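Local coordinates for protein iron Super-Oxide Dismutase (Plasmodium knowlesi, PDB 2AWP) that probably destroys toxic superoxide radicals, converting them at an iron centre to hydrogen peroxide and molecular oxygen, at residues S16-E21 and W180-W185; W78-P83 and P153-D158. One frame throughout, in Å; residues are numbered along the deposited sequence.

Interaction 1 of 2, residues S16-E21 and W180-W185; sequences SPHISE and WNLVNW
With CG anti to the carbonyl carbon (chi1 -47°), His-18 holds its imidazole against the side chains of Asn-181 and Leu-182, which leave CA with the same kind of first torsion. The contact joins two loops of the two-domain iron/manganese superoxide dismutase fold: 16-21, leading into the first long helix of the alpha-hairpin domain, and 180-185, linking the last two helices of the C-terminal domain. Asn-181 CB sits over one face of the imidazole in a CH-pi contact, 3.5 Å from the centroid of the His-18 ring and 10° off the ring normal. The Asn-181 amide plane tilts 24° from the ring, while its ND2 donates to the carbonyl of Ala-178, a bond that helps fix how the amide is turned. On the opposite ring face lies Pro-17 CD, 4.0 Å above the His-18 plane, from the proline that follows a cis peptide bond; the imidazole is therefore sandwiched between two aliphatic groups. Leu-182 meets the same histidine obliquely, its CD2 lying 3.5 Å from CD2 of His-18. The other branch, CD1, reaches deeper, passing His-18 CB at 3.8 Å toward Ile-19. Burial increases from the exposed Asn-181 to this Leu-Ile pair, and Ile-19 also packs on Met-81. The side chain of Ile-19 is about 6 Å from that of His-27, a probable iron ligand, so the apolar end of the contact approaches the metal site. Each loop ends in a helix N-cap, Ser-20 OG accepting from Thr-23 N and Asn-184 OD1 from Phe-187 N. At the buried end two methyl groups meet, Ile-19 CD1 and Leu-182 CD1, 3.6 Å apart.

Interaction 2 of 2, residues W78-P83 and P153-D158; sequences WDSMGP and PILTCD
The flat peptide group between Leu-155 and Thr-156 turns its N-H edge to the hydroxyl of Ser-80. The contact sets the C-terminal end of helix 62-79, in the alpha-hairpin domain, and the residues just past it against strand 151-158, an outermost strand of the antiparallel sheet of the C-terminal domain. Thr-156 N donates to Ser-80 OG at 3.2 Å with an N-H...O angle of 163°, so a side chain from the other domain satisfies a buried strand amide. The same hydroxyl donates back to the carbonyl of Phe-76, in the last turn of helix 62-79 just before it; these two bonds fix its rotation. The CD2 branch of Leu-155 touches the same serine, 3.7 Å from Ser-80 OG and 3.9 Å from Ser-80 CB. Thr-156 uses its own hydroxyl on Gly-124 O of strand 122-129; just before Thr-156, Ile-154 and Leu-155 both pair with Leu-126, a classic beta bulge. Strand 151-158 ends at Asp-158, probably an iron ligand, whose side chain packs against that of His-74, another likely ligand. Helix end and strand thus meet close to the metal site, in the interior of the chain. Beside the hydrogen bond, Ser-80 CB rests 3.6 Å from the carbonyl oxygen of Thr-156.

How the interactions relate
The centres of the two contacts lie 10 Å apart, and interaction 2 is nested along the chain within the loop closed by interaction 1: 16-21, 78-83, 153-158, then 180-185. Both tie the alpha-hairpin domain to the C-terminal domain, interaction 2 near the centre of the chain and interaction 1 farther out. Asn-184 joins them directly, its backbone N probably hydrogen-bonded to Ser-80 O (2.8 Å) and its ND2 probably to Met-81 O (3.3 Å). Val-183 and Trp-185 also pack on Leu-155. Loop 180-185, half of interaction 1, thus also packs on both segments of interaction 2, and both contacts join the domains close to the probable iron site.

Interaction 1 of 2, residues S16-E21 and W180-W185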
loop_
_atom_site.group_PDB
_atom_site.type_symbol
_atom_site.label_atom_id
_atom_site.label_comp_id
_atom_site.label_asym_id
_atom_site.label_seq_id
_atom_site.Cartn_x
_atom_site.Cartn_y
_atom_site.Cartn_z
ATOM N N SER A 16 2.646 16.907 16.041
ATOM C CA SER A 16 2.245 17.961 15.125
ATOM C C SER A 16 3.366 19.032 15.108
ATOM O O SER A 16 4.085 19.158 16.081
ATOM C CB SER A 16 0.917 18.540 15.617
ATOM O OG SER A 16 0.417 19.473 14.680
ATOM N N PRO A 17 3.554 19.757 13.986
ATOM C CA PRO A 17 2.840 19.613 12.705
ATOM C C PRO A 17 3.459 18.561 11.744
ATOM O O PRO A 17 3.030 18.455 10.572
ATOM C CB PRO A 17 2.957 21.016 12.120
ATOM C CG PRO A 17 4.415 21.372 12.505
ATOM C CD PRO A 17 4.561 20.840 13.918
ATOM N N HIS A 18 4.464 17.816 12.222
ATOM C CA HIS A 18 5.187 16.834 11.390
ATOM C C HIS A 18 4.283 15.712 10.892
ATOM O O HIS A 18 4.310 15.351 9.710
ATOM C CB HIS A 18 6.411 16.325 12.159
ATOM C CG HIS A 18 7.197 17.436 12.785
ATOM N ND1 HIS A 18 7.731 18.464 12.039
ATOM C CD2 HIS A 18 7.443 17.747 14.084
ATOM C CE1 HIS A 18 8.315 19.338 12.844
ATOM N NE2 HIS A 18 8.153 18.926 14.089
ATOM N N ILE A 19 3.514 15.153 11.819
ATOM C CA ILE A 19 2.403 14.296 11.541
ATOM C C ILE A 19 1.268 14.865 12.395
ATOM O O ILE A 19 1.403 15.011 13.620
ATOM C CB ILE A 19 2.695 12.837 11.940
ATOM C CG1 ILE A 19 3.933 12.282 11.190
ATOM C CG2 ILE A 19 1.461 11.947 11.667
ATOM C CD1 ILE A 19 4.439 10.957 11.774
ATOM N N SER A 20 0.150 15.164 11.741
ATOM C CA SER A 20 -0.990 15.810 12.372
ATOM C C SER A 20 -1.737 14.967 13.397
ATOM O O SER A 20 -1.671 13.742 13.395
ATOM C CB SER A 20 -1.971 16.279 11.285
ATOM O OG SER A 20 -2.621 15.194 10.642
ATOM N N GLU A 21 -2.461 15.644 14.282
ATOM C CA GLU A 21 -3.391 14.973 15.159
ATOM C C GLU A 21 -4.423 14.126 14.371
ATOM O O GLU A 21 -4.723 12.995 14.747
ATOM C CB GLU A 21 -4.100 16.000 16.078
ATOM C CG GLU A 21 -4.914 15.322 17.182
ATOM C CD GLU A 21 -5.640 16.342 18.062
ATOM O OE1 GLU A 21 -5.339 17.549 17.959
ATOM O OE2 GLU A 21 -6.507 15.926 18.841
ATOM N N TRP A 180 12.176 13.141 10.552
ATOM C CA TRP A 180 13.454 13.408 11.229
ATOM C C TRP A 180 13.318 14.308 12.467
ATOM O O TRP A 180 14.108 14.204 13.411
ATOM C CB TRP A 180 14.534 13.893 10.224
ATOM C CG TRP A 180 14.867 12.775 9.226
ATOM C CD1 TRP A 180 14.459 12.692 7.923
ATOM C CD2 TRP A 180 15.606 11.562 9.489
ATOM N NE1 TRP A 180 14.903 11.521 7.357
ATOM C CE2 TRP A 180 15.616 10.811 8.283
ATOM C CE3 TRP A 180 16.246 11.037 10.625
ATOM C CZ2 TRP A 180 16.273 9.558 8.165
ATOM C CZ3 TRP A 180 16.922 9.798 10.516
ATOM C CH2 TRP A 180 16.923 9.075 9.293
ATOM N N ASN A 181 12.256 15.123 12.515
ATOM C CA ASN A 181 11.966 15.951 13.701
ATOM C C ASN A 181 11.377 15.167 14.878
ATOM O O ASN A 181 11.252 15.701 15.974
ATOM C CB ASN A 181 10.995 17.067 13.337
ATOM C CG ASN A 181 11.548 17.999 12.281
ATOM O OD1 ASN A 181 12.513 18.703 12.531
ATOM N ND2 ASN A 181 10.941 18.006 11.101
ATOM N N LEU A 182 11.015 13.914 14.639
ATOM C CA LEU A 182 10.267 13.090 15.608
ATOM C C LEU A 182 11.022 11.866 16.122
ATOM O O LEU A 182 10.676 11.333 17.187
ATOM C CB LEU A 182 8.964 12.611 14.957
ATOM C CG LEU A 182 7.982 13.663 14.414
ATOM C CD1 LEU A 182 6.823 12.922 13.709
ATOM C CD2 LEU A 182 7.459 14.602 15.531
ATOM N N VAL A 183 12.059 11.455 15.388
ATOM C CA VAL A 183 12.885 10.276 15.716
ATOM C C VAL A 183 13.304 10.236 17.176
ATOM O O VAL A 183 13.937 11.165 17.674
ATOM C CB VAL A 183 14.207 10.199 14.878
ATOM C CG1 VAL A 183 14.964 8.892 15.210
ATOM C CG2 VAL A 183 13.925 10.255 13.441
ATOM N N ASN A 184 12.979 9.133 17.840
ATOM C CA ASN A 184 13.209 8.993 19.259
ATOM C C ASN A 184 14.471 8.182 19.508
ATOM O O ASN A 184 14.416 6.952 19.503
ATOM C CB ASN A 184 12.022 8.254 19.870
ATOM C CG ASN A 184 12.025 8.284 21.363
ATOM O OD1 ASN A 184 13.072 8.413 22.001
ATOM N ND2 ASN A 184 10.839 8.134 21.947
ATOM N N TRP A 185 15.579 8.878 19.762
ATOM C CA TRP A 185 16.878 8.234 20.010
ATOM C C TRP A 185 16.919 7.512 21.345
ATOM O O TRP A 185 17.659 6.546 21.495
ATOM C CB TRP A 185 17.997 9.266 19.926
ATOM C CG TRP A 185 18.029 9.962 18.591
ATOM C CD1 TRP A 185 17.780 11.304 18.339
ATOM C CD2 TRP A 185 18.294 9.362 17.327
ATOM N NE1 TRP A 185 17.910 11.567 16.992
ATOM C CE2 TRP A 185 18.228 10.395 16.349
ATOM C CE3 TRP A 185 18.603 8.046 16.916
ATOM C CZ2 TRP A 185 18.446 10.146 14.981
ATOM C CZ3 TRP A 185 18.827 7.804 15.559
ATOM C CH2 TRP A 185 18.759 8.855 14.610
#

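Interaction 2 of 2, residues W78-P83 and P153-D158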
loop_
_atom_site.group_PDB
_atom_site.type_symbol
_atom_site.label_atom_id
_atom_site.label_comp_id
_atom_site.label_asym_id
_atom_site.label_seq_id
_atom_site.Cartn_x
_atom_site.Cartn_y
_atom_site.Cartn_z
ATOM N N TRP A 78 5.241 3.938 16.721
ATOM C CA TRP A 78 4.850 4.998 17.661
ATOM C C TRP A 78 5.972 5.286 18.672
ATOM O O TRP A 78 6.275 6.448 18.935
ATOM C CB TRP A 78 3.531 4.630 18.390
ATOM C CG TRP A 78 2.361 4.464 17.434
ATOM C CD1 TRP A 78 1.529 3.401 17.340
ATOM C CD2 TRP A 78 1.944 5.391 16.424
ATOM N NE1 TRP A 78 0.612 3.597 16.328
ATOM C CE2 TRP A 78 0.850 4.816 15.753
ATOM C CE3 TRP A 78 2.400 6.659 16.016
ATOM C CZ2 TRP A 78 0.197 5.461 14.689
ATOM C CZ3 TRP A 78 1.742 7.310 14.977
ATOM C CH2 TRP A 78 0.662 6.702 14.317
ATOM N N ASP A 79 6.551 4.213 19.229
ATOM C CA ASP A 79 7.667 4.286 20.184
ATOM C C ASP A 79 8.967 4.812 19.587
ATOM O O ASP A 79 9.827 5.359 20.316
ATOM C CB ASP A 79 7.881 2.931 20.871
ATOM C CG ASP A 79 6.674 2.496 21.660
ATOM O OD1 ASP A 79 5.690 3.284 21.736
ATOM O OD2 ASP A 79 6.702 1.356 22.190
ATOM N N SER A 80 9.093 4.680 18.263
ATOM C CA SER A 80 10.229 5.244 17.513
ATOM C C SER A 80 10.166 6.757 17.329
ATOM O O SER A 80 11.088 7.356 16.752
ATOM C CB SER A 80 10.334 4.601 16.112
ATOM O OG SER A 80 10.773 3.256 16.199
ATOM N N MET A 81 9.077 7.370 17.793
ATOM C CA MET A 81 8.871 8.811 17.675
ATOM C C MET A 81 8.521 9.416 19.017
ATOM O O MET A 81 8.290 8.697 19.965
ATOM C CB MET A 81 7.718 9.114 16.704
ATOM C CG MET A 81 8.045 8.730 15.290
ATOM S SD MET A 81 6.719 9.132 14.162
ATOM C CE MET A 81 5.430 7.999 14.699
ATOM N N GLY A 82 8.429 10.742 19.074
ATOM C CA GLY A 82 7.993 11.413 20.289
ATOM C C GLY A 82 8.085 12.915 20.222
ATOM O O GLY A 82 8.760 13.463 19.337
ATOM N N PRO A 83 7.418 13.602 21.171
ATOM C CA PRO A 83 7.613 15.043 21.253
ATOM C C PRO A 83 8.989 15.308 21.896
ATOM O O PRO A 83 9.519 14.451 22.594
ATOM C CB PRO A 83 6.454 15.517 22.160
ATOM C CG PRO A 83 6.194 14.332 23.057
ATOM C CD PRO A 83 6.485 13.101 22.207
ATOM N N PRO A 153 15.375 -5.096 15.199
ATOM C CA PRO A 153 14.821 -3.759 14.986
ATOM C C PRO A 153 15.284 -2.709 16.034
ATOM O O PRO A 153 15.235 -2.951 17.238
ATOM C CB PRO A 153 13.319 -4.002 15.075
ATOM C CG PRO A 153 13.160 -5.432 14.451
ATOM C CD PRO A 153 14.317 -6.137 15.174
ATOM N N ILE A 154 15.720 -1.554 15.558
ATOM C CA ILE A 154 16.170 -0.473 16.438
ATOM C C ILE A 154 15.182 0.726 16.356
ATOM O O ILE A 154 14.823 1.327 17.376
ATOM C CB ILE A 154 17.629 0.007 16.047
ATOM C CG1 ILE A 154 18.669 -1.148 16.132
ATOM C CG2 ILE A 154 18.045 1.196 16.862
ATOM C CD1 ILE A 154 18.888 -1.770 17.529
ATOM N N LEU A 155 14.797 1.066 15.123
ATOM C CA LEU A 155 13.797 2.087 14.801
ATOM C C LEU A 155 13.050 1.667 13.524
ATOM O O LEU A 155 13.609 0.959 12.687
ATOM C CB LEU A 155 14.450 3.450 14.521
ATOM C CG LEU A 155 15.159 4.246 15.601
ATOM C CD1 LEU A 155 16.008 5.371 15.003
ATOM C CD2 LEU A 155 14.154 4.791 16.636
ATOM N N THR A 156 11.804 2.114 13.381
ATOM C CA THR A 156 11.095 1.939 12.101
ATOM C C THR A 156 10.346 3.205 11.699
ATOM O O THR A 156 10.049 4.078 12.556
ATOM C CB THR A 156 10.111 0.744 12.121
ATOM O OG1 THR A 156 9.719 0.411 10.781
ATOM C CG2 THR A 156 8.871 1.054 12.958
ATOM N N CYS A 157 10.079 3.281 10.386
ATOM C CA CYS A 157 9.276 4.325 9.755
ATOM C C CYS A 157 8.308 3.664 8.770
ATOM O O CYS A 157 8.693 2.919 7.856
ATOM C CB CYS A 157 10.132 5.409 9.057
ATOM S SG CYS A 157 9.092 6.800 8.383
ATOM N N ASP A 158 7.030 3.922 8.997
ATOM C CA ASP A 158 5.960 3.397 8.176
ATOM C C ASP A 158 5.859 4.217 6.929
ATOM O O ASP A 158 5.784 5.456 6.997
ATOM C CB ASP A 158 4.685 3.601 8.962
ATOM C CG ASP A 158 3.502 2.906 8.380
ATOM O OD1 ASP A 158 3.548 2.204 7.357
ATOM O OD2 ASP A 158 2.478 3.107 9.002
#